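Long-range contacts in 5,10-methylenetetrahydromethanopterin reductase (Methanopyrus kandleri, PDB 1EZW), which catalyses the reversible reduction of methylene-tetrahydromethanopterin to methyl-tetrahydromethanopterin with reduced coenzyme F420, a step of methanogenesis from carbon dioxide: residues N29-A34 against E337-E342; A20-V25 against P330-A335; T230-D235 against V322-P327. All blocks are in the same frame, centred on the assembly; numbering follows the deposited sequence. Where two conformers were deposited one is given.

Contact 1 (N29-A34 against E337-E342)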
loop_
_atom_site.group_PDB
_atom_site.type_symbol
_atom_site.label_atom_id
_atom_site.label_comp_id
_atom_site.label_asym_id
_atom_site.label_seq_id
_atom_site.Cartn_x
_atom_site.Cartn_y
_atom_site.Cartn_z
ATOM N N ASN A 29 17.640 0.267 8.600
ATOM C CA ASN A 29 18.991 0.002 9.101
ATOM C C ASN A 29 20.140 0.475 8.226
ATOM O O ASN A 29 21.304 0.096 8.465
ATOM C CB ASN A 29 19.114 -1.476 9.424
ATOM C CG ASN A 29 18.475 -1.792 10.769
ATOM O OD1 ASN A 29 19.142 -1.717 11.809
ATOM N ND2 ASN A 29 17.146 -2.070 10.782
ATOM N N GLY A 30 19.825 1.284 7.236
ATOM C CA GLY A 30 20.893 1.842 6.417
ATOM C C GLY A 30 21.282 1.142 5.148
ATOM O O GLY A 30 22.246 1.565 4.494
ATOM N N PHE A 31 20.583 0.059 4.802
ATOM C CA PHE A 31 20.878 -0.594 3.514
ATOM C C PHE A 31 20.362 0.324 2.393
ATOM O O PHE A 31 19.290 0.934 2.511
ATOM C CB PHE A 31 20.172 -1.966 3.396
ATOM C CG PHE A 31 20.787 -3.039 4.239
ATOM C CD1 PHE A 31 20.713 -2.995 5.652
ATOM C CD2 PHE A 31 21.413 -4.126 3.617
ATOM C CE1 PHE A 31 21.267 -4.062 6.401
ATOM C CE2 PHE A 31 21.966 -5.179 4.364
ATOM C CZ PHE A 31 21.885 -5.144 5.750
ATOM N N GLU A 32 21.107 0.421 1.286
ATOM C CA GLU A 32 20.713 1.296 0.189
ATOM C C GLU A 32 20.207 0.570 -1.058
ATOM O O GLU A 32 19.672 1.201 -1.977
ATOM C CB GLU A 32 21.866 2.235 -0.164
ATOM C CG GLU A 32 22.131 3.258 0.952
ATOM C CD GLU A 32 23.343 4.134 0.670
ATOM O OE1 GLU A 32 23.270 5.002 -0.216
ATOM O OE2 GLU A 32 24.375 3.935 1.334
ATOM N N TYR A 33 20.394 -0.738 -1.103
ATOM C CA TYR A 33 19.889 -1.524 -2.235
ATOM C C TYR A 33 19.160 -2.757 -1.803
ATOM O O TYR A 33 19.600 -3.431 -0.884
ATOM C CB TYR A 33 21.042 -2.026 -3.127
ATOM C CG TYR A 33 21.829 -0.911 -3.748
ATOM C CD1 TYR A 33 22.834 -0.245 -3.029
ATOM C CD2 TYR A 33 21.565 -0.503 -5.051
ATOM C CE1 TYR A 33 23.555 0.804 -3.607
ATOM C CE2 TYR A 33 22.271 0.536 -5.645
ATOM C CZ TYR A 33 23.274 1.187 -4.904
ATOM O OH TYR A 33 23.934 2.255 -5.470
ATOM N N ALA A 34 18.072 -3.105 -2.515
ATOM C CA ALA A 34 17.364 -4.363 -2.216
ATOM C C ALA A 34 17.145 -5.040 -3.583
ATOM O O ALA A 34 16.552 -4.434 -4.512
ATOM C CB ALA A 34 15.979 -4.085 -1.518
ATOM N N GLU A 337 19.301 -6.133 11.561
ATOM C CA GLU A 337 19.477 -5.097 12.568
ATOM C C GLU A 337 20.912 -5.112 13.117
ATOM O O GLU A 337 21.486 -4.057 13.384
ATOM C CB GLU A 337 18.443 -5.311 13.691
ATOM C CG GLU A 337 17.020 -5.000 13.203
ATOM C CD GLU A 337 15.977 -5.212 14.267
ATOM O OE1 GLU A 337 16.112 -6.192 15.050
ATOM O OE2 GLU A 337 15.019 -4.421 14.296
ATOM N N LEU A 338 21.469 -6.304 13.273
ATOM C CA LEU A 338 22.845 -6.422 13.784
ATOM C C LEU A 338 23.794 -5.795 12.744
ATOM O O LEU A 338 24.743 -5.066 13.079
ATOM C CB LEU A 338 23.131 -7.904 14.068
ATOM C CG LEU A 338 24.384 -8.216 14.874
ATOM C CD1 LEU A 338 24.433 -7.320 16.131
ATOM C CD2 LEU A 338 24.382 -9.688 15.207
ATOM N N VAL A 339 23.527 -5.999 11.455
ATOM C CA VAL A 339 24.347 -5.324 10.445
ATOM C C VAL A 339 24.182 -3.794 10.543
ATOM O O VAL A 339 25.157 -3.047 10.515
ATOM C CB VAL A 339 23.966 -5.789 8.989
ATOM C CG1 VAL A 339 24.715 -4.921 7.917
ATOM C CG2 VAL A 339 24.308 -7.228 8.810
ATOM N N GLY A 340 22.944 -3.300 10.663
ATOM C CA GLY A 340 22.767 -1.858 10.729
ATOM C C GLY A 340 23.385 -1.232 11.985
ATOM O O GLY A 340 23.912 -0.121 11.933
ATOM N N GLN A 341 23.332 -1.954 13.097
ATOM C CA GLN A 341 23.864 -1.439 14.374
ATOM C C GLN A 341 25.348 -1.645 14.617
ATOM O O GLN A 341 25.975 -0.769 15.223
ATOM C CB GLN A 341 23.126 -2.080 15.547
ATOM C CG GLN A 341 21.686 -1.604 15.736
ATOM C CD GLN A 341 21.621 -0.143 16.159
ATOM O OE1 GLN A 341 21.180 0.726 15.403
ATOM N NE2 GLN A 341 22.088 0.136 17.371
ATOM N N GLU A 342 25.906 -2.772 14.173
ATOM C CA GLU A 342 27.318 -3.046 14.487
ATOM C C GLU A 342 28.265 -3.279 13.316
ATOM O O GLU A 342 29.462 -3.629 13.532
ATOM C CB GLU A 342 27.401 -4.243 15.434
ATOM C CG GLU A 342 26.483 -4.104 16.661
ATOM C CD GLU A 342 26.771 -5.124 17.744
ATOM O OE1 GLU A 342 25.944 -5.234 18.684
ATOM O OE2 GLU A 342 27.824 -5.810 17.676
HETATM O O HOH W 1 15.156 -2.145 12.848
HETATM O O HOH W 2 23.213 1.555 9.943
HETATM O O HOH W 3 20.737 0.450 12.879
#

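Contact 2 (A20-V25 against P330-A335)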
loop_
_atom_site.group_PDB
_atom_site.type_symbol
_atom_site.label_atom_id
_atom_site.label_comp_id
_atom_site.label_asym_id
_atom_site.label_seq_id
_atom_site.Cartn_x
_atom_site.Cartn_y
_atom_site.Cartn_z
ATOM N N ALA A 20 8.598 -7.995 1.837
ATOM C CA ALA A 20 8.475 -6.528 1.902
ATOM C C ALA A 20 8.875 -5.982 3.273
ATOM O O ALA A 20 9.577 -4.982 3.369
ATOM C CB ALA A 20 7.020 -6.111 1.555
ATOM N N HIS A 21 8.389 -6.616 4.355
ATOM C CA HIS A 21 8.752 -6.206 5.708
ATOM C C HIS A 21 10.290 -6.234 5.914
ATOM O O HIS A 21 10.838 -5.280 6.505
ATOM C CB HIS A 21 8.093 -7.188 6.709
ATOM C CG HIS A 21 8.622 -7.078 8.116
ATOM N ND1 HIS A 21 8.448 -5.960 8.908
ATOM C CD2 HIS A 21 9.375 -7.936 8.843
ATOM C CE1 HIS A 21 9.070 -6.136 10.053
ATOM N NE2 HIS A 21 9.643 -7.323 10.045
ATOM N N LEU A 22 10.960 -7.293 5.435
ATOM C CA LEU A 22 12.418 -7.381 5.647
ATOM C C LEU A 22 13.139 -6.295 4.878
ATOM O O LEU A 22 14.138 -5.718 5.355
ATOM C CB LEU A 22 12.959 -8.766 5.278
ATOM C CG LEU A 22 12.494 -9.852 6.270
ATOM C CD1 LEU A 22 12.979 -11.203 5.715
ATOM C CD2 LEU A 22 13.022 -9.617 7.712
ATOM N N ILE A 23 12.594 -5.945 3.722
ATOM C CA ILE A 23 13.223 -4.849 2.966
ATOM C C ILE A 23 13.049 -3.522 3.720
ATOM O O ILE A 23 13.980 -2.700 3.757
ATOM C CB ILE A 23 12.641 -4.773 1.548
ATOM C CG1 ILE A 23 13.091 -6.020 0.766
ATOM C CG2 ILE A 23 13.166 -3.509 0.819
ATOM C CD1 ILE A 23 12.499 -6.145 -0.674
ATOM N N LYS A 24 11.876 -3.303 4.335
ATOM C CA LYS A 24 11.710 -2.094 5.149
ATOM C C LYS A 24 12.709 -2.118 6.337
ATOM O O LYS A 24 13.312 -1.088 6.631
ATOM C CB LYS A 24 10.247 -1.991 5.647
ATOM C CG LYS A 24 9.969 -0.859 6.663
ATOM C CD LYS A 24 10.264 0.498 6.040
ATOM C CE LYS A 24 9.538 1.663 6.777
ATOM N NZ LYS A 24 10.057 1.940 8.101
ATOM N N VAL A 25 12.889 -3.261 7.001
ATOM C CA VAL A 25 13.860 -3.346 8.106
ATOM C C VAL A 25 15.249 -3.006 7.588
ATOM O O VAL A 25 15.956 -2.188 8.205
ATOM C CB VAL A 25 13.835 -4.695 8.811
ATOM C CG1 VAL A 25 14.902 -4.727 9.957
ATOM C CG2 VAL A 25 12.417 -4.894 9.434
ATOM N N PRO A 330 20.813 -16.470 11.431
ATOM C CA PRO A 330 19.887 -17.447 12.005
ATOM C C PRO A 330 18.444 -16.887 12.042
ATOM O O PRO A 330 17.494 -17.613 11.778
ATOM C CB PRO A 330 20.497 -17.686 13.383
ATOM C CG PRO A 330 22.023 -17.683 13.007
ATOM C CD PRO A 330 22.018 -16.331 12.273
ATOM N N ASP A 331 18.316 -15.596 12.376
ATOM C CA ASP A 331 17.025 -14.865 12.430
ATOM C C ASP A 331 17.296 -13.715 11.451
ATOM O O ASP A 331 18.114 -12.845 11.768
ATOM C CB ASP A 331 16.804 -14.321 13.850
ATOM C CG ASP A 331 15.525 -13.481 14.002
ATOM O OD1 ASP A 331 14.819 -13.651 15.036
ATOM O OD2 ASP A 331 15.225 -12.627 13.149
ATOM N N LYS A 332 16.646 -13.735 10.286
ATOM C CA LYS A 332 16.894 -12.698 9.251
ATOM C C LYS A 332 16.696 -11.279 9.736
ATOM O O LYS A 332 17.524 -10.404 9.468
ATOM C CB LYS A 332 16.034 -12.920 7.975
ATOM C CG LYS A 332 16.407 -14.181 7.141
ATOM C CD LYS A 332 15.683 -14.191 5.789
ATOM C CE LYS A 332 16.373 -15.087 4.757
ATOM N NZ LYS A 332 16.509 -16.500 5.202
ATOM N N GLU A 333 15.574 -11.012 10.413
ATOM C CA GLU A 333 15.343 -9.656 10.894
ATOM C C GLU A 333 16.378 -9.202 11.932
ATOM O O GLU A 333 16.908 -8.084 11.847
ATOM C CB GLU A 333 13.901 -9.533 11.436
ATOM C CG GLU A 333 13.613 -8.215 12.115
ATOM C CD GLU A 333 12.123 -8.042 12.365
ATOM O OE1 GLU A 333 11.771 -7.230 13.241
ATOM O OE2 GLU A 333 11.339 -8.739 11.680
ATOM N N LYS A 334 16.687 -10.048 12.918
ATOM C CA LYS A 334 17.685 -9.663 13.928
ATOM C C LYS A 334 19.046 -9.500 13.259
ATOM O O LYS A 334 19.832 -8.647 13.669
ATOM C CB LYS A 334 17.820 -10.741 15.014
ATOM C CG LYS A 334 16.624 -10.936 15.917
ATOM C CD LYS A 334 16.773 -12.335 16.589
ATOM C CE LYS A 334 18.221 -12.584 17.087
ATOM N NZ LYS A 334 18.505 -14.037 17.355
ATOM N N ALA A 335 19.303 -10.295 12.231
ATOM C CA ALA A 335 20.584 -10.230 11.495
ATOM C C ALA A 335 20.715 -8.893 10.762
ATOM O O ALA A 335 21.747 -8.216 10.784
ATOM C CB ALA A 335 20.689 -11.414 10.520
#

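Contact 3 (T230-D235 against V322-P327)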
loop_
_atom_site.group_PDB
_atom_site.type_symbol
_atom_site.label_atom_id
_atom_site.label_comp_id
_atom_site.label_asym_id
_atom_site.label_seq_id
_atom_site.Cartn_x
_atom_site.Cartn_y
_atom_site.Cartn_z
ATOM N N THR A 230 26.843 -12.009 -1.708
ATOM C CA THR A 230 27.378 -12.973 -0.745
ATOM C C THR A 230 26.443 -13.956 -0.073
ATOM O O THR A 230 25.217 -13.806 -0.110
ATOM C CB THR A 230 28.075 -12.228 0.417
ATOM O OG1 THR A 230 27.079 -11.671 1.306
ATOM C CG2 THR A 230 28.951 -11.075 -0.117
ATOM N N CYS A 231 27.044 -15.004 0.480
ATOM C CA CYS A 231 26.353 -15.939 1.357
ATOM C C CYS A 231 26.756 -15.234 2.663
ATOM O O CYS A 231 27.957 -15.112 2.977
ATOM C CB CYS A 231 26.961 -17.329 1.289
ATOM S SG CYS A 231 26.392 -18.354 2.629
ATOM N N PHE A 232 25.784 -14.765 3.445
ATOM C CA PHE A 232 26.135 -13.953 4.604
ATOM C C PHE A 232 25.443 -14.462 5.845
ATOM O O PHE A 232 24.257 -14.832 5.785
ATOM C CB PHE A 232 25.666 -12.519 4.293
ATOM C CG PHE A 232 26.159 -11.472 5.219
ATOM C CD1 PHE A 232 27.213 -10.647 4.839
ATOM C CD2 PHE A 232 25.499 -11.220 6.412
ATOM C CE1 PHE A 232 27.598 -9.563 5.641
ATOM C CE2 PHE A 232 25.878 -10.142 7.227
ATOM C CZ PHE A 232 26.913 -9.319 6.845
ATOM N N SER A 233 26.159 -14.488 6.971
ATOM C CA SER A 233 25.502 -14.942 8.204
ATOM C C SER A 233 26.098 -14.256 9.415
ATOM O O SER A 233 27.295 -14.421 9.708
ATOM C CB SER A 233 25.591 -16.461 8.352
ATOM O OG SER A 233 24.692 -16.910 9.387
ATOM N N ILE A 234 25.274 -13.489 10.123
ATOM C CA ILE A 234 25.753 -12.752 11.272
ATOM C C ILE A 234 24.876 -12.988 12.500
ATOM O O ILE A 234 23.647 -13.061 12.408
ATOM C CB ILE A 234 25.848 -11.241 10.934
ATOM C CG1 ILE A 234 26.666 -10.502 11.999
ATOM C CG2 ILE A 234 24.399 -10.633 10.786
ATOM C CD1 ILE A 234 26.851 -9.018 11.730
ATOM N N ASP A 235 25.531 -13.120 13.655
ATOM C CA ASP A 235 24.818 -13.353 14.914
ATOM C C ASP A 235 25.775 -12.952 16.031
ATOM O O ASP A 235 26.991 -12.975 15.831
ATOM C CB ASP A 235 24.465 -14.843 15.012
ATOM C CG ASP A 235 23.510 -15.157 16.168
ATOM O OD1 ASP A 235 23.942 -15.154 17.347
ATOM O OD2 ASP A 235 22.309 -15.405 15.870
ATOM N N VAL A 322 28.344 -4.340 -0.640
ATOM C CA VAL A 322 28.323 -5.660 -0.018
ATOM C C VAL A 322 26.852 -6.101 0.021
ATOM O O VAL A 322 26.057 -5.472 0.708
ATOM C CB VAL A 322 28.870 -5.598 1.405
ATOM C CG1 VAL A 322 28.760 -6.958 2.043
ATOM C CG2 VAL A 322 30.370 -5.185 1.348
ATOM N N VAL A 323 26.500 -7.145 -0.722
ATOM C CA VAL A 323 25.097 -7.580 -0.729
ATOM C C VAL A 323 24.948 -8.753 0.201
ATOM O O VAL A 323 25.484 -9.823 -0.028
ATOM C CB VAL A 323 24.609 -7.992 -2.142
ATOM C CG1 VAL A 323 23.105 -8.345 -2.070
ATOM C CG2 VAL A 323 24.818 -6.793 -3.146
ATOM N N VAL A 324 24.168 -8.535 1.247
ATOM C CA VAL A 324 23.914 -9.558 2.241
ATOM C C VAL A 324 22.885 -10.508 1.653
ATOM O O VAL A 324 21.753 -10.096 1.383
ATOM C CB VAL A 324 23.346 -8.885 3.504
ATOM C CG1 VAL A 324 22.818 -9.932 4.484
ATOM C CG2 VAL A 324 24.422 -7.973 4.146
ATOM N N GLY A 325 23.263 -11.765 1.480
ATOM C CA GLY A 325 22.369 -12.768 0.926
ATOM C C GLY A 325 22.222 -13.954 1.845
ATOM O O GLY A 325 22.889 -14.034 2.897
ATOM N N SER A 326 21.360 -14.880 1.427
ATOM C CA SER A 326 21.030 -16.063 2.195
ATOM C C SER A 326 22.264 -16.702 2.848
ATOM O O SER A 326 23.269 -16.925 2.165
ATOM C CB SER A 326 20.346 -17.073 1.270
ATOM O OG SER A 326 19.929 -18.216 2.000
ATOM N N PRO A 327 22.148 -17.128 4.117
ATOM C CA PRO A 327 20.944 -17.092 4.975
ATOM C C PRO A 327 20.620 -15.759 5.644
ATOM O O PRO A 327 19.534 -15.598 6.234
ATOM C CB PRO A 327 21.260 -18.170 6.012
ATOM C CG PRO A 327 22.820 -17.862 6.245
ATOM C CD PRO A 327 23.260 -17.838 4.800
HETATM O O HOH W 4 23.496 -16.564 -0.515
#

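Contact 1 (N29-A34 against E337-E342)
N29 lies against the helix 332-342 at G340, where the two backbones come closest, with CA atoms 4.5 Å apart. The tight part is here. N29 O is 3.3 Å from G340 CA, and N29 CB also packs on that CA. A side chain at G340 would run into N29 OD1, so the glycine permits this approach. The N29 amide reaches on to E337, with OD1 3.5 Å from E337 CA and ND2 against E337 CG. Its CG lies beside the backbone N (chi1 -79°), which starts the amide toward E337 CA. ND2 also donates to V25 O one turn back. On the buried flank F31 meets V339 at about a right angle, and its tip atom CZ is 3.6 Å from V339 CG1.

The loose side is wet. No direct hydrogen bond joins the segments, but three waters bridge them. One accepts from N29 ND2 and donates to E337 OE2. A second donates to N29 O and G340 O. The third donates to N29 OD1 and Q341 OE1. E337 OE2 also forms a salt bridge with K15 of the second subunit. G30, at positive phi, is the C-prime residue of the Schellman motif that ends helix 16-28. The polar groups of this helix end are thus linked to the last helix through water, while the apolar side-chain contact between the segments is that of F31 with V339.

Contact 2 (A20-V25 against P330-A335)
The backbones of helix 16-28 and the start of helix 332-342 come closest at L22 and E333, whose CA atoms are 6.4 Å apart, so side chains fill the interface. E333 and H21 form the one direct hydrogen bond across it. H21 NE2 donates to E333 OE2 over 2.7 Å, with an angle of 161° at the hydrogen. The acceptor lies almost in the plane of the imidazole ring, at its edge. On the carboxylate side the donor comes from above the plane, and the two flat groups are turned 58° apart. E333 CG is anti to the backbone N (chi1 173°) and the chain runs on extended, which carries the carboxylate across to the ring. Both groups have further partners in the second subunit: T17 OG1 of that subunit bonds H21 ND1, and its K15 forms a salt bridge with E333 OE1. With both ring nitrogens engaged, the rotation of the imidazole is fixed. V25 CG2 covers one face of the ring, offset toward the rim.

Beside this polar bridge lies an apolar layer. The two methyls of L22 divide the work. CD2 rests 3.8 Å from E333 CB, and CD1 meets K332 CD at 4.0 Å. V25 CG1 adds a looser touch on E333 CG, at 4.3 Å.

D331 is the N-cap of the second helix. Its OD2 accepts from K334 N over 3.0 Å. The contact joins the first and last helices of the (beta/alpha)8 barrel, neighbours in the outer ring of a TIM barrel, and its His-carboxylate pair lies at a subunit interface.

Contact 3 (T230-D235 against V322-P327)
F232 and V324 carry the apolar part of the contact. V324 CG2 sits over the centre of the F232 ring, 3.7 Å from the centroid, in a CH-pi contact. V324 CG1 touches the ring atom F232 CD2 at 3.5 Å. A chi1 of -168° sets F232 CG anti to the backbone N, where it also meets V324 CG1. An alanine at F232 would probably open a gap over V324 and leave its CG2 without an aromatic face.

Two of the three hydrogen bonds join backbone atoms; the third comes from the T230 hydroxyl. V323 O is gripped twice by T230, from N at 3.1 Å and from OG1 at 2.8 Å. F232 N donates to G325 O over 3.0 Å, from above the carbonyl plane. G325 also lies close to T230 O, where a side chain would clash.

Weaker contacts complete the set. C231 CA makes a CH···O contact with S326 O, and P327, after a cis peptide bond, packs its CD on F232 O and C231 SG. One water bridges T230 O and S326 O.

The contact lies where the chain leaves strand 225-229, seventh of the TIM barrel, beside the eighth, 321-324, and enters strand 232-234.

Contact 3 is the most buried of the three and sits nearest the chain centre. It is held by backbone bonds, a threonine hydroxyl and an aromatic-aliphatic pack, with no other subunit touching it. Contacts 1 and 2 lie farther out and share helix 332-342, which follows strand 321-324. Contact 2, still buried, meets the helix near its start with a histidine-carboxylate hydrogen bond whose two groups have further partners in the second subunit. Contact 1, partly buried, meets it near its end, combines water bridges with one apolar pair, and also reaches the second subunit through E337. The three form one patch. V339 packs on F232, F31 reaches V324, E337 touches V25, and P330 packs against I234 and D235.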